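Side-chain contacts in vitamin B12-binding protein (Vibrio cholerae O395, PDB 5YSC), which binds vitamin B12 in the periplasm and probably delivers it to BtuC, the membrane-spanning part of the BtuCD importer: residues A[27-32]-A[82-87]; A[49-54]-A[247-252]; A[201-206]-A[222-227]. One frame throughout, in Å; residues are numbered along the deposited sequence.

Interaction 1. Residues A[27-32]-A[82-87]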
ATOM      1  N   ALA A  27      -8.764  -6.867  -3.070  1.00  9.69           N
ATOM      2  CA  ALA A  27      -7.397  -6.340  -3.086  1.00 10.39           C
ATOM      3  C   ALA A  27      -6.538  -7.018  -2.017  1.00  8.31           C
ATOM      4  O   ALA A  27      -7.058  -7.425  -0.979  1.00  9.49           O
ATOM      5  CB  ALA A  27      -7.361  -4.823  -2.870  1.00 11.21           C
ATOM      6  N   PRO A  28      -5.226  -7.136  -2.249  1.00  9.51           N
ATOM      7  CA  PRO A  28      -4.343  -7.674  -1.195  1.00 10.02           C
ATOM      8  C   PRO A  28      -4.453  -6.915   0.105  1.00  8.57           C
ATOM      9  O   PRO A  28      -4.515  -7.538   1.175  1.00  8.28           O
ATOM     10  CB  PRO A  28      -2.956  -7.537  -1.814  1.00  8.96           C
ATOM     11  CG  PRO A  28      -3.175  -7.637  -3.287  1.00  9.79           C
ATOM     12  CD  PRO A  28      -4.497  -6.857  -3.504  1.00 10.71           C
ATOM     13  N   HIS A  29      -4.446  -5.584   0.059  1.00  9.36           N
ATOM     14  CA  HIS A  29      -4.544  -4.834   1.306  1.00  8.60           C
ATOM     15  C   HIS A  29      -5.883  -5.076   1.961  1.00  8.38           C
ATOM     16  O   HIS A  29      -5.977  -5.169   3.189  1.00  9.83           O
ATOM     17  CB  HIS A  29      -4.339  -3.336   1.086  1.00  8.33           C
ATOM     18  CG  HIS A  29      -5.621  -2.594   0.791  1.00 11.37           C
ATOM     19  ND1 HIS A  29      -6.206  -2.574  -0.457  1.00 11.90           N
ATOM     20  CD2 HIS A  29      -6.466  -1.933   1.618  1.00 11.95           C
ATOM     21  CE1 HIS A  29      -7.347  -1.916  -0.390  1.00 12.59           C
ATOM     22  NE2 HIS A  29      -7.516  -1.503   0.851  1.00 11.02           N
ATOM     23  N   ALA A  30      -6.938  -5.209   1.144  1.00  8.95           N
ATOM     24  CA  ALA A  30      -8.267  -5.394   1.703  1.00  8.14           C
ATOM     25  C   ALA A  30      -8.389  -6.728   2.434  1.00  9.25           C
ATOM     26  O   ALA A  30      -9.143  -6.836   3.418  1.00 10.54           O
ATOM     27  CB  ALA A  30      -9.293  -5.274   0.589  1.00 10.54           C
ATOM     28  N   THR A  31      -7.643  -7.730   1.987  1.00  8.10           N
ATOM     29  CA  THR A  31      -7.607  -9.002   2.663  1.00  7.69           C
ATOM     30  C   THR A  31      -6.890  -8.869   3.998  1.00  7.13           C
ATOM     31  O   THR A  31      -7.367  -9.394   5.014  1.00  8.63           O
ATOM     32  CB  THR A  31      -6.937 -10.025   1.753  1.00  8.85           C
ATOM     33  OG1 THR A  31      -7.736 -10.161   0.574  1.00  8.97           O
ATOM     34  CG2 THR A  31      -6.765 -11.367   2.441  1.00  9.10           C
ATOM     35  N   GLU A  32      -5.786  -8.134   4.029  1.00 10.04           N
ATOM     36  CA  GLU A  32      -5.121  -7.932   5.314  1.00  9.82           C
ATOM     37  C   GLU A  32      -6.047  -7.227   6.308  1.00 10.46           C
ATOM     38  O   GLU A  32      -6.153  -7.627   7.474  1.00 11.38           O
ATOM     39  CB  GLU A  32      -3.796  -7.163   5.140  1.00  9.39           C
ATOM     40  CG  GLU A  32      -2.749  -7.932   4.286  1.00  8.76           C
ATOM     41  CD  GLU A  32      -1.319  -7.492   4.458  1.00  7.67           C
ATOM     42  OE1 GLU A  32      -0.897  -7.204   5.600  1.00  8.30           O
ATOM     43  OE2 GLU A  32      -0.593  -7.458   3.432  1.00  9.61           O
ATOM     44  N   ILE A  82     -15.532  -6.096  -0.212  1.00 12.22           N
ATOM     45  CA  ILE A  82     -14.584  -5.078   0.201  1.00 10.98           C
ATOM     46  C   ILE A  82     -13.817  -4.618  -1.022  1.00 12.43           C
ATOM     47  O   ILE A  82     -12.973  -5.346  -1.540  1.00 11.98           O
ATOM     48  CB  ILE A  82     -13.607  -5.588   1.272  1.00 12.00           C
ATOM     49  CG1 ILE A  82     -14.366  -6.230   2.421  1.00 13.51           C
ATOM     50  CG2 ILE A  82     -12.782  -4.422   1.752  1.00 10.46           C
ATOM     51  CD1 ILE A  82     -13.422  -6.925   3.390  1.00 13.58           C
ATOM     52  N   ALA A  83     -14.154  -3.429  -1.512  1.00 12.51           N
ATOM     53  CA  ALA A  83     -13.598  -2.942  -2.766  1.00 12.77           C
ATOM     54  C   ALA A  83     -12.434  -1.995  -2.551  1.00 12.90           C
ATOM     55  O   ALA A  83     -12.288  -1.367  -1.515  1.00 12.76           O
ATOM     56  CB  ALA A  83     -14.659  -2.224  -3.589  1.00 14.47           C
ATOM     57  N   TRP A  84     -11.623  -1.881  -3.586  1.00 12.19           N
ATOM     58  CA  TRP A  84     -10.488  -0.978  -3.641  1.00 11.66           C
ATOM     59  C   TRP A  84     -10.687  -0.028  -4.817  1.00 11.51           C
ATOM     60  O   TRP A  84     -10.151  -0.256  -5.915  1.00 11.12           O
ATOM     61  CB  TRP A  84      -9.208  -1.765  -3.788  1.00 11.10           C
ATOM     62  CG  TRP A  84      -7.966  -0.975  -3.875  1.00 10.53           C
ATOM     63  CD1 TRP A  84      -7.700   0.249  -3.300  1.00 12.46           C
ATOM     64  CD2 TRP A  84      -6.785  -1.357  -4.584  1.00 11.66           C
ATOM     65  NE1 TRP A  84      -6.430   0.634  -3.622  1.00 14.28           N
ATOM     66  CE2 TRP A  84      -5.847  -0.327  -4.411  1.00 14.25           C
ATOM     67  CE3 TRP A  84      -6.430  -2.483  -5.342  1.00 13.85           C
ATOM     68  CZ2 TRP A  84      -4.552  -0.375  -4.983  1.00 13.72           C
ATOM     69  CZ3 TRP A  84      -5.145  -2.535  -5.920  1.00 13.17           C
ATOM     70  CH2 TRP A  84      -4.230  -1.488  -5.737  1.00 15.46           C
ATOM     71  N   PRO A  85     -11.464   1.026  -4.633  1.00 12.34           N
ATOM     72  CA  PRO A  85     -11.714   1.951  -5.759  1.00 12.38           C
ATOM     73  C   PRO A  85     -10.452   2.411  -6.464  1.00 11.54           C
ATOM     74  O   PRO A  85     -10.432   2.527  -7.697  1.00 12.87           O
ATOM     75  CB  PRO A  85     -12.436   3.105  -5.082  1.00 13.24           C
ATOM     76  CG  PRO A  85     -13.095   2.544  -3.914  1.00 12.98           C
ATOM     77  CD  PRO A  85     -12.177   1.444  -3.408  1.00 12.90           C
ATOM     78  N   ALA A  86      -9.372   2.656  -5.720  1.00 13.98           N
ATOM     79  CA  ALA A  86      -8.184   3.214  -6.358  1.00 15.33           C
ATOM     80  C   ALA A  86      -7.552   2.252  -7.344  1.00 17.23           C
ATOM     81  O   ALA A  86      -6.895   2.713  -8.298  1.00 19.16           O
ATOM     82  CB  ALA A  86      -7.169   3.657  -5.298  1.00 17.32           C
ATOM     83  N   GLY A  87      -7.750   0.947  -7.173  1.00 12.70           N
ATOM     84  CA  GLY A  87      -7.066  -0.038  -7.979  1.00 13.40           C
ATOM     85  C   GLY A  87      -7.947  -0.987  -8.784  1.00 15.65           C
ATOM     86  O   GLY A  87      -7.452  -1.693  -9.669  1.00 17.67           O
TER

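Interaction 2. Residues A[49-54]-A[247-252]. With SO4 (sulfate ion), chain C.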
ATOM      1  N   TYR A  49      -2.587 -12.151  -5.298  1.00 19.51           N
ATOM      2  CA  TYR A  49      -1.680 -11.517  -4.360  1.00 17.10           C
ATOM      3  C   TYR A  49      -2.267 -11.276  -2.977  1.00 15.30           C
ATOM      4  O   TYR A  49      -1.604 -10.644  -2.158  1.00 15.53           O
ATOM      5  CB  TYR A  49      -1.133 -10.212  -4.912  1.00 16.90           C
ATOM      6  CG  TYR A  49       0.019 -10.472  -5.822  1.00 19.27           C
ATOM      7  CD1 TYR A  49      -0.201 -10.797  -7.127  1.00 22.70           C
ATOM      8  CD2 TYR A  49       1.308 -10.432  -5.361  1.00 23.00           C
ATOM      9  CE1 TYR A  49       0.850 -11.061  -7.992  1.00 23.88           C
ATOM     10  CE2 TYR A  49       2.377 -10.686  -6.197  1.00 26.03           C
ATOM     11  CZ  TYR A  49       2.135 -10.998  -7.515  1.00 29.18           C
ATOM     12  OH  TYR A  49       3.186 -11.249  -8.355  1.00 37.06           O
ATOM     13  N   SER A  50      -3.450 -11.793  -2.669  1.00 14.99           N
ATOM     14  CA  SER A  50      -3.941 -11.812  -1.288  1.00 12.13           C
ATOM     15  C   SER A  50      -3.243 -12.975  -0.604  1.00 13.67           C
ATOM     16  O   SER A  50      -3.784 -14.074  -0.468  1.00 16.13           O
ATOM     17  CB  SER A  50      -5.457 -11.949  -1.220  1.00 13.88           C
ATOM     18  OG  SER A  50      -6.122 -10.786  -1.664  1.00 13.37           O
ATOM     19  N   ASP A  51      -2.002 -12.724  -0.187  1.00 13.79           N
ATOM     20  CA  ASP A  51      -1.143 -13.759   0.399  1.00 12.64           C
ATOM     21  C   ASP A  51      -0.824 -13.511   1.862  1.00 11.88           C
ATOM     22  O   ASP A  51       0.108 -14.136   2.406  1.00 13.06           O
ATOM     23  CB  ASP A  51       0.147 -13.866  -0.385  1.00 14.85           C
ATOM     24  CG  ASP A  51       0.920 -12.557  -0.446  1.00 17.32           C
ATOM     25  OD1 ASP A  51       0.610 -11.567   0.281  1.00 13.02           O
ATOM     26  OD2 ASP A  51       1.886 -12.546  -1.237  1.00 21.49           O
ATOM     27  N   TYR A  52      -1.556 -12.603   2.514  1.00 10.77           N
ATOM     28  CA  TYR A  52      -1.315 -12.291   3.884  1.00 10.48           C
ATOM     29  C   TYR A  52      -2.628 -11.983   4.600  1.00 10.02           C
ATOM     30  O   TYR A  52      -3.431 -11.193   4.075  1.00 10.62           O
ATOM     31  CB  TYR A  52      -0.378 -11.113   4.081  1.00  7.55           C
ATOM     32  CG  TYR A  52       0.124 -11.099   5.496  1.00  9.57           C
ATOM     33  CD1 TYR A  52       1.221 -11.854   5.852  1.00  7.65           C
ATOM     34  CD2 TYR A  52      -0.566 -10.431   6.499  1.00  9.36           C
ATOM     35  CE1 TYR A  52       1.642 -11.918   7.150  1.00  8.88           C
ATOM     36  CE2 TYR A  52      -0.125 -10.481   7.844  1.00  8.78           C
ATOM     37  CZ  TYR A  52       0.977 -11.244   8.145  1.00  8.45           C
ATOM     38  OH  TYR A  52       1.409 -11.300   9.475  1.00 10.28           O
ATOM     39  N   PRO A  53      -2.856 -12.526   5.782  1.00  7.44           N
ATOM     40  CA  PRO A  53      -2.099 -13.604   6.447  1.00  8.10           C
ATOM     41  C   PRO A  53      -2.027 -14.804   5.515  1.00  9.03           C
ATOM     42  O   PRO A  53      -2.842 -14.951   4.602  1.00 10.85           O
ATOM     43  CB  PRO A  53      -2.944 -13.914   7.675  1.00 14.17           C
ATOM     44  CG  PRO A  53      -3.715 -12.696   7.965  1.00 14.72           C
ATOM     45  CD  PRO A  53      -4.046 -12.154   6.572  1.00 10.25           C
ATOM     46  N   PRO A  54      -1.008 -15.653   5.653  1.00 10.31           N
ATOM     47  CA  PRO A  54      -0.773 -16.630   4.587  1.00 10.90           C
ATOM     48  C   PRO A  54      -1.906 -17.616   4.334  1.00 13.73           C
ATOM     49  O   PRO A  54      -1.997 -18.121   3.219  1.00 14.97           O
ATOM     50  CB  PRO A  54       0.521 -17.339   5.044  1.00 11.36           C
ATOM     51  CG  PRO A  54       1.214 -16.281   5.923  1.00 11.76           C
ATOM     52  CD  PRO A  54       0.095 -15.576   6.627  1.00 10.37           C
ATOM     53  N   LEU A 247       4.670  -1.607   2.224  1.00  8.50           N
ATOM     54  CA  LEU A 247       4.638  -0.225   1.791  1.00  8.94           C
ATOM     55  C   LEU A 247       3.462   0.047   0.876  1.00 12.02           C
ATOM     56  O   LEU A 247       2.714   1.000   1.087  1.00 11.92           O
ATOM     57  CB  LEU A 247       5.951   0.088   1.086  1.00  8.96           C
ATOM     58  CG  LEU A 247       6.022   1.512   0.545  1.00 10.37           C
ATOM     59  CD1 LEU A 247       6.008   2.595   1.627  1.00 13.37           C
ATOM     60  CD2 LEU A 247       7.221   1.604  -0.345  1.00 14.65           C
ATOM     61  N   ASN A 248       3.268  -0.811  -0.102  1.00 11.06           N
ATOM     62  CA  ASN A 248       2.350  -0.519  -1.187  1.00 12.03           C
ATOM     63  C   ASN A 248       0.936  -1.023  -0.941  1.00 11.89           C
ATOM     64  O   ASN A 248       0.029  -0.700  -1.734  1.00 13.15           O
ATOM     65  CB  ASN A 248       2.932  -1.076  -2.474  1.00 11.93           C
ATOM     66  CG  ASN A 248       4.207  -0.328  -2.869  1.00 14.80           C
ATOM     67  OD1 ASN A 248       4.347   0.848  -2.553  1.00 17.01           O
ATOM     68  ND2 ASN A 248       5.104  -0.983  -3.554  1.00 16.35           N
ATOM     69  N   ARG A 249       0.713  -1.769   0.138  1.00  8.61           N
ATOM     70  CA  ARG A 249      -0.606  -2.111   0.638  1.00 10.17           C
ATOM     71  C   ARG A 249      -0.884  -1.353   1.919  1.00 10.71           C
ATOM     72  O   ARG A 249      -0.107  -1.490   2.868  1.00 10.53           O
ATOM     73  CB  ARG A 249      -0.724  -3.616   0.950  1.00 10.39           C
ATOM     74  CG  ARG A 249      -0.247  -4.566  -0.072  1.00 10.30           C
ATOM     75  CD  ARG A 249      -0.221  -5.960   0.492  1.00  9.74           C
ATOM     76  NE  ARG A 249       0.419  -6.881  -0.404  1.00 10.78           N
ATOM     77  CZ  ARG A 249       0.389  -8.196  -0.228  1.00 12.79           C
ATOM     78  NH1 ARG A 249      -0.279  -8.704   0.800  1.00 12.36           N
ATOM     79  NH2 ARG A 249       0.984  -9.000  -1.104  1.00 13.25           N
ATOM     80  N   PRO A 250      -1.991  -0.668   2.058  1.00  9.24           N
ATOM     81  CA  PRO A 250      -2.289  -0.011   3.332  1.00  9.35           C
ATOM     82  C   PRO A 250      -2.937  -0.942   4.344  1.00  9.31           C
ATOM     83  O   PRO A 250      -4.108  -1.321   4.209  1.00 10.93           O
ATOM     84  CB  PRO A 250      -3.250   1.121   2.933  1.00 10.92           C
ATOM     85  CG  PRO A 250      -3.157   1.220   1.475  1.00 12.94           C
ATOM     86  CD  PRO A 250      -2.783  -0.111   0.951  1.00  9.01           C
ATOM     87  N   THR A 251      -2.125  -1.381   5.329  1.00  9.43           N
ATOM     88  CA  THR A 251      -2.467  -2.471   6.229  1.00  9.53           C
ATOM     89  C   THR A 251      -1.790  -2.195   7.562  1.00 10.28           C
ATOM     90  O   THR A 251      -1.003  -1.252   7.679  1.00  8.48           O
ATOM     91  CB  THR A 251      -1.946  -3.831   5.753  1.00  9.32           C
ATOM     92  OG1 THR A 251      -0.529  -3.799   5.920  1.00  8.48           O
ATOM     93  CG2 THR A 251      -2.213  -4.059   4.280  1.00  8.96           C
ATOM     94  N   PRO A 252      -2.046  -3.004   8.578  1.00 12.04           N
ATOM     95  CA  PRO A 252      -1.223  -2.889   9.798  1.00  9.68           C
ATOM     96  C   PRO A 252       0.263  -2.999   9.551  1.00  8.98           C
ATOM     97  O   PRO A 252       1.039  -2.340  10.270  1.00 10.26           O
ATOM     98  CB  PRO A 252      -1.739  -4.051  10.651  1.00 11.49           C
ATOM     99  CG  PRO A 252      -3.211  -4.168  10.184  1.00 12.14           C
ATOM    100  CD  PRO A 252      -3.099  -4.010   8.720  1.00 12.94           C
TER
HETATM  101  S   SO4 C 402      -2.270 -15.625  -6.417  1.00 51.59           S
HETATM  102  O1  SO4 C 402      -2.218 -15.168  -5.017  1.00 36.29           O
HETATM  103  O2  SO4 C 402      -1.516 -16.871  -6.563  1.00 62.11           O
HETATM  104  O3  SO4 C 402      -1.660 -14.595  -7.257  1.00 54.97           O
HETATM  105  O4  SO4 C 402      -3.643 -15.897  -6.841  1.00 57.24           O

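Interaction 3. Residues A[201-206]-A[222-227]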
ATOM      1  N   GLU A 201      16.891   9.900 -17.643  1.00 35.59           N
ATOM      2  CA  GLU A 201      17.299  11.303 -17.636  1.00 37.32           C
ATOM      3  C   GLU A 201      16.472  12.113 -16.645  1.00 38.52           C
ATOM      4  O   GLU A 201      17.009  12.944 -15.903  1.00 37.28           O
ATOM      5  CB  GLU A 201      17.162  11.885 -19.051  1.00 45.05           C
ATOM      6  CG  GLU A 201      18.219  11.435 -20.073  1.00 56.37           C
ATOM      7  CD  GLU A 201      18.309   9.926 -20.260  1.00 62.26           C
ATOM      8  OE1 GLU A 201      19.451   9.416 -20.416  1.00 64.65           O
ATOM      9  OE2 GLU A 201      17.248   9.257 -20.258  1.00 62.06           O
ATOM     10  N   GLN A 202      15.166  11.871 -16.621  1.00 35.31           N
ATOM     11  CA  GLN A 202      14.279  12.566 -15.697  1.00 33.08           C
ATOM     12  C   GLN A 202      14.729  12.425 -14.244  1.00 31.22           C
ATOM     13  O   GLN A 202      14.757  13.401 -13.505  1.00 31.97           O
ATOM     14  CB  GLN A 202      12.845  12.073 -15.857  1.00 31.72           C
ATOM     15  CG  GLN A 202      12.135  12.628 -17.076  1.00 37.27           C
ATOM     16  CD  GLN A 202      10.750  12.048 -17.258  1.00 40.78           C
ATOM     17  OE1 GLN A 202      10.587  10.966 -17.814  1.00 41.86           O
ATOM     18  NE2 GLN A 202       9.745  12.770 -16.792  1.00 43.21           N
ATOM     19  N   VAL A 203      15.068  11.207 -13.836  1.00 31.22           N
ATOM     20  CA  VAL A 203      15.604  10.988 -12.493  1.00 30.56           C
ATOM     21  C   VAL A 203      16.942  11.697 -12.348  1.00 30.45           C
ATOM     22  O   VAL A 203      17.176  12.431 -11.381  1.00 30.11           O
ATOM     23  CB  VAL A 203      15.758   9.483 -12.199  1.00 26.69           C
ATOM     24  CG1 VAL A 203      16.292   9.270 -10.773  1.00 24.64           C
ATOM     25  CG2 VAL A 203      14.453   8.725 -12.414  1.00 28.71           C
ATOM     26  N   LEU A 204      17.856  11.443 -13.294  1.00 27.98           N
ATOM     27  CA  LEU A 204      19.199  12.007 -13.214  1.00 30.77           C
ATOM     28  C   LEU A 204      19.144  13.506 -13.020  1.00 33.90           C
ATOM     29  O   LEU A 204      19.849  14.068 -12.175  1.00 32.08           O
ATOM     30  CB  LEU A 204      19.993  11.680 -14.483  1.00 38.91           C
ATOM     31  CG  LEU A 204      20.346  10.214 -14.760  1.00 35.34           C
ATOM     32  CD1 LEU A 204      21.193  10.096 -16.024  1.00 39.86           C
ATOM     33  CD2 LEU A 204      21.054   9.604 -13.584  1.00 29.77           C
ATOM     34  N   VAL A 205      18.291  14.165 -13.792  1.00 41.65           N
ATOM     35  CA  VAL A 205      18.175  15.608 -13.704  1.00 43.45           C
ATOM     36  C   VAL A 205      17.759  16.007 -12.301  1.00 44.25           C
ATOM     37  O   VAL A 205      18.302  16.956 -11.731  1.00 44.55           O
ATOM     38  CB  VAL A 205      17.193  16.099 -14.785  1.00 46.32           C
ATOM     39  CG1 VAL A 205      16.490  17.377 -14.392  1.00 49.15           C
ATOM     40  CG2 VAL A 205      17.939  16.268 -16.102  1.00 45.59           C
ATOM     41  N   LYS A 206      16.850  15.230 -11.694  1.00 40.87           N
ATOM     42  CA  LYS A 206      16.220  15.596 -10.426  1.00 37.67           C
ATOM     43  C   LYS A 206      17.150  15.457  -9.221  1.00 36.08           C
ATOM     44  O   LYS A 206      16.897  16.073  -8.180  1.00 34.35           O
ATOM     45  CB  LYS A 206      14.979  14.733 -10.201  1.00 37.68           C
ATOM     46  CG  LYS A 206      13.756  15.103 -11.045  1.00 40.06           C
ATOM     47  CD  LYS A 206      12.872  16.105 -10.321  1.00 39.27           C
ATOM     48  CE  LYS A 206      11.568  16.352 -11.081  1.00 39.93           C
ATOM     49  NZ  LYS A 206      10.687  17.277 -10.336  1.00 38.86           N
ATOM     50  N   HIS A 222      21.616  -2.968  -8.842  1.00 31.85           N
ATOM     51  CA  HIS A 222      20.582  -2.026  -9.226  1.00 34.36           C
ATOM     52  C   HIS A 222      21.077  -1.118 -10.349  1.00 34.57           C
ATOM     53  O   HIS A 222      22.284  -0.942 -10.576  1.00 33.38           O
ATOM     54  CB  HIS A 222      20.094  -1.202  -8.032  1.00 30.59           C
ATOM     55  CG  HIS A 222      21.113  -0.264  -7.479  1.00 27.36           C
ATOM     56  ND1 HIS A 222      21.391   0.956  -8.055  1.00 25.59           N
ATOM     57  CD2 HIS A 222      21.895  -0.349  -6.378  1.00 27.68           C
ATOM     58  CE1 HIS A 222      22.313   1.575  -7.341  1.00 27.50           C
ATOM     59  NE2 HIS A 222      22.635   0.805  -6.316  1.00 28.40           N
ATOM     60  N   MET A 223      20.114  -0.552 -11.067  1.00 30.05           N
ATOM     61  CA  MET A 223      20.418   0.118 -12.319  1.00 29.85           C
ATOM     62  C   MET A 223      21.183   1.417 -12.124  1.00 31.73           C
ATOM     63  O   MET A 223      21.713   1.953 -13.108  1.00 31.23           O
ATOM     64  CB  MET A 223      19.126   0.404 -13.077  1.00 30.20           C
ATOM     65  CG  MET A 223      18.167   1.312 -12.304  1.00 33.59           C
ATOM     66  SD  MET A 223      16.601   1.637 -13.157  1.00 30.93           S
ATOM     67  CE  MET A 223      17.227   2.527 -14.587  1.00 33.57           C
ATOM     68  N   TRP A 224      21.266   1.933 -10.900  1.00 28.85           N
ATOM     69  CA  TRP A 224      21.847   3.254 -10.688  1.00 29.86           C
ATOM     70  C   TRP A 224      23.334   3.189 -10.357  1.00 28.36           C
ATOM     71  O   TRP A 224      23.967   4.242 -10.245  1.00 30.07           O
ATOM     72  CB  TRP A 224      21.068   4.003  -9.591  1.00 26.52           C
ATOM     73  CG  TRP A 224      19.591   4.073  -9.911  1.00 27.43           C
ATOM     74  CD1 TRP A 224      18.578   3.370  -9.310  1.00 27.14           C
ATOM     75  CD2 TRP A 224      18.970   4.852 -10.951  1.00 27.35           C
ATOM     76  NE1 TRP A 224      17.372   3.676  -9.901  1.00 28.69           N
ATOM     77  CE2 TRP A 224      17.586   4.571 -10.915  1.00 26.40           C
ATOM     78  CE3 TRP A 224      19.448   5.749 -11.905  1.00 31.43           C
ATOM     79  CZ2 TRP A 224      16.680   5.179 -11.774  1.00 26.95           C
ATOM     80  CZ3 TRP A 224      18.531   6.351 -12.771  1.00 34.64           C
ATOM     81  CH2 TRP A 224      17.170   6.054 -12.697  1.00 29.69           C
ATOM     82  N   ARG A 225      23.903   1.984 -10.228  1.00 25.33           N
ATOM     83  CA  ARG A 225      25.349   1.865 -10.035  1.00 26.89           C
ATOM     84  C   ARG A 225      26.103   2.432 -11.229  1.00 29.92           C
ATOM     85  O   ARG A 225      27.098   3.149 -11.070  1.00 31.30           O
ATOM     86  CB  ARG A 225      25.724   0.404  -9.828  1.00 26.98           C
ATOM     87  CG  ARG A 225      25.133  -0.225  -8.590  1.00 24.83           C
ATOM     88  CD  ARG A 225      25.283  -1.723  -8.630  1.00 26.84           C
ATOM     89  NE  ARG A 225      24.794  -2.247  -9.901  1.00 30.37           N
ATOM     90  CZ  ARG A 225      25.383  -3.206 -10.611  1.00 32.51           C
ATOM     91  NH1 ARG A 225      26.512  -3.768 -10.176  1.00 33.50           N
ATOM     92  NH2 ARG A 225      24.850  -3.606 -11.763  1.00 32.93           N
ATOM     93  N   ALA A 226      25.644   2.104 -12.432  1.00 28.12           N
ATOM     94  CA  ALA A 226      26.212   2.687 -13.647  1.00 31.33           C
ATOM     95  C   ALA A 226      26.242   4.218 -13.626  1.00 31.85           C
ATOM     96  O   ALA A 226      27.009   4.822 -14.389  1.00 34.70           O
ATOM     97  CB  ALA A 226      25.427   2.192 -14.863  1.00 32.54           C
ATOM     98  N   TRP A 227      25.463   4.860 -12.754  1.00 32.06           N
ATOM     99  CA  TRP A 227      25.287   6.304 -12.751  1.00 31.97           C
ATOM    100  C   TRP A 227      25.866   6.942 -11.498  1.00 32.79           C
ATOM    101  O   TRP A 227      25.418   8.008 -11.074  1.00 32.56           O
ATOM    102  CB  TRP A 227      23.802   6.650 -12.899  1.00 32.56           C
ATOM    103  CG  TRP A 227      23.259   6.077 -14.137  1.00 32.14           C
ATOM    104  CD1 TRP A 227      22.609   4.890 -14.279  1.00 33.88           C
ATOM    105  CD2 TRP A 227      23.362   6.638 -15.443  1.00 34.54           C
ATOM    106  NE1 TRP A 227      22.286   4.687 -15.587  1.00 36.47           N
ATOM    107  CE2 TRP A 227      22.731   5.754 -16.326  1.00 36.71           C
ATOM    108  CE3 TRP A 227      23.920   7.813 -15.948  1.00 36.91           C
ATOM    109  CZ2 TRP A 227      22.641   6.004 -17.697  1.00 42.14           C
ATOM    110  CZ3 TRP A 227      23.820   8.064 -17.304  1.00 42.46           C
ATOM    111  CH2 TRP A 227      23.189   7.160 -18.162  1.00 43.90           C
TER

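Interaction 1. Residues A[27-32]-A[82-87]
His-29 approaches one face of the Trp-84 indole, and the backbone N of Gly-87 lies over the centre of the other, 3.5 Å above the plane. The two rings make a T-shaped (edge-to-face) pair in the vitamin pocket of a periplasmic binding protein. The edge of His-29 points at the five-membered ring of Trp-84, with the planes at 67°. The leading atom is CE1 of His-29, 3.6 Å from CD1 of Trp-84. At its own edge, in plane, the imidazole meets CB of Trp-84. CB of Ala-30 lies on one of its faces. CG of His-29 stands between its backbone N and carbonyl carbon (chi1 90°), which turns the ring toward the tryptophan. NE2, next to CE1, shares a hydrogen bond with Ser-106 OG, which should steady the ring. The contact joins the first turn of helix 28-36 to the end of strand 80-83 and the loop that follows. Pro-28, His-29, Trp-84, Ala-86 and Gly-87 line the cyanocobalamin site, and the backbone N of His-29 is hydrogen-bonded to the ligand. Two alanines add apolar contacts. CB of Ala-30 lies 3.8 Å from CG2 of Ile-82, and CB of Ala-27 is 3.5 Å from CE3 of Trp-84.

Interaction 2. Residues A[49-54]-A[247-252]
OD1 of Asp-51 is gripped by two nitrogens of Arg-249. NH2 lies 2.9 Å from OD1, and NH1 lies 3.0 Å from the same OD1. This is an end-on salt bridge in which both nitrogens share one oxygen. It ties the 49-54 loop of the N-terminal lobe to the segment after helix 244-248, at the vitamin pocket of this periplasmic binding protein. Both bonds are bent. NH2 meets OD1 on the syn side, well out of the carboxylate plane. NH1 comes nearly along the C-O axis, from the same face. OD1 lies close to the guanidinium plane, and the two planar groups are 27° apart.

The Arg-249 chain is extended from CG to NE, which carries its charge across to the loop. CG of Asp-51 sits between its backbone N and carbonyl carbon (chi1 58°), and this brings the carboxylate round to the arginine. NH1 also forms a salt bridge with Glu-32 OE2, so two carboxylates face the guanidinium, which would favour its charged form. The two acids probably set the position of Arg-249, whose NE is hydrogen-bonded to the cyanocobalamin. Tyr-49, predicted to bind the vitamin, also lines the pocket. Its carbonyl O is 3.2 Å from NH2 of Arg-249, but the angle is too poor for a hydrogen bond. A sulfate ion, probably from the crystallisation liquor, is bound beside the loop and also accepts from Arg-61 NE. The backbone N of Tyr-49 donates to sulfate O1 at 3.1 Å and more weakly to O3.

Interaction 3. Residues A[201-206]-A[222-227]
The first two torsions of Leu-204 carry its methyl groups across to Trp-227. CG is anti to the carbonyl carbon, beside the backbone N (chi1 -66°), and chi2 of -177° sends CD1 over the indole. The result is a CH-pi contact between helix 200-206 and the loop before helix 232-235, in the C-terminal lobe of the periplasmic binding protein fold. CD1 of Leu-204 is 3.9 Å from the centroid of the six-membered ring of Trp-227. It lies over the face, displaced toward the rim. The two side chains cross at about a right angle. CD2 of Leu-204 sits near both indoles, 4.2 Å from CZ3 of Trp-224 and 4.1 Å from CE3 of Trp-227. Val-203 meets Trp-224 too. Its CB is 3.7 Å from CH2 of Trp-224, and both of its methyl groups touch the same CH2 atom.

Trp-224 is buried, and its NE1 is hydrogen-bonded to Gln-160 OE1. In the type I turn from His-222 to Arg-225, NE of Arg-225 reaches a lone pair of His-222 O. Glu-201, predicted to matter for BtuC binding, lies on the same helix as Leu-204. The backbone N of Trp-224 donates to ND1 of His-222 at 3.0 Å, tilted from the ring plane.

Interactions 1 and 2 are neighbours, with centres about 9 Å apart. Their segments alternate along the chain: 27-32, 49-54, 82-87 and 247-252. They also touch, as Thr-31 OG1 lies 2.8 Å from Ser-50 OG, probably hydrogen-bonded. Interaction 1 lies at the parallel sheet that contains strands 23-25 and 80-83. Interaction 2 brings a late part of the chain to this lobe. Interaction 3 is nested between the segments of interaction 2, in the other lobe. Strand 210-213 of the second parallel sheet runs between its two segments. Its centre is about 33 Å from that of interaction 1. Interactions 1 and 2 thus shape the ligand site, and apolar interaction 3 lies nearer a probable docking surface for BtuC.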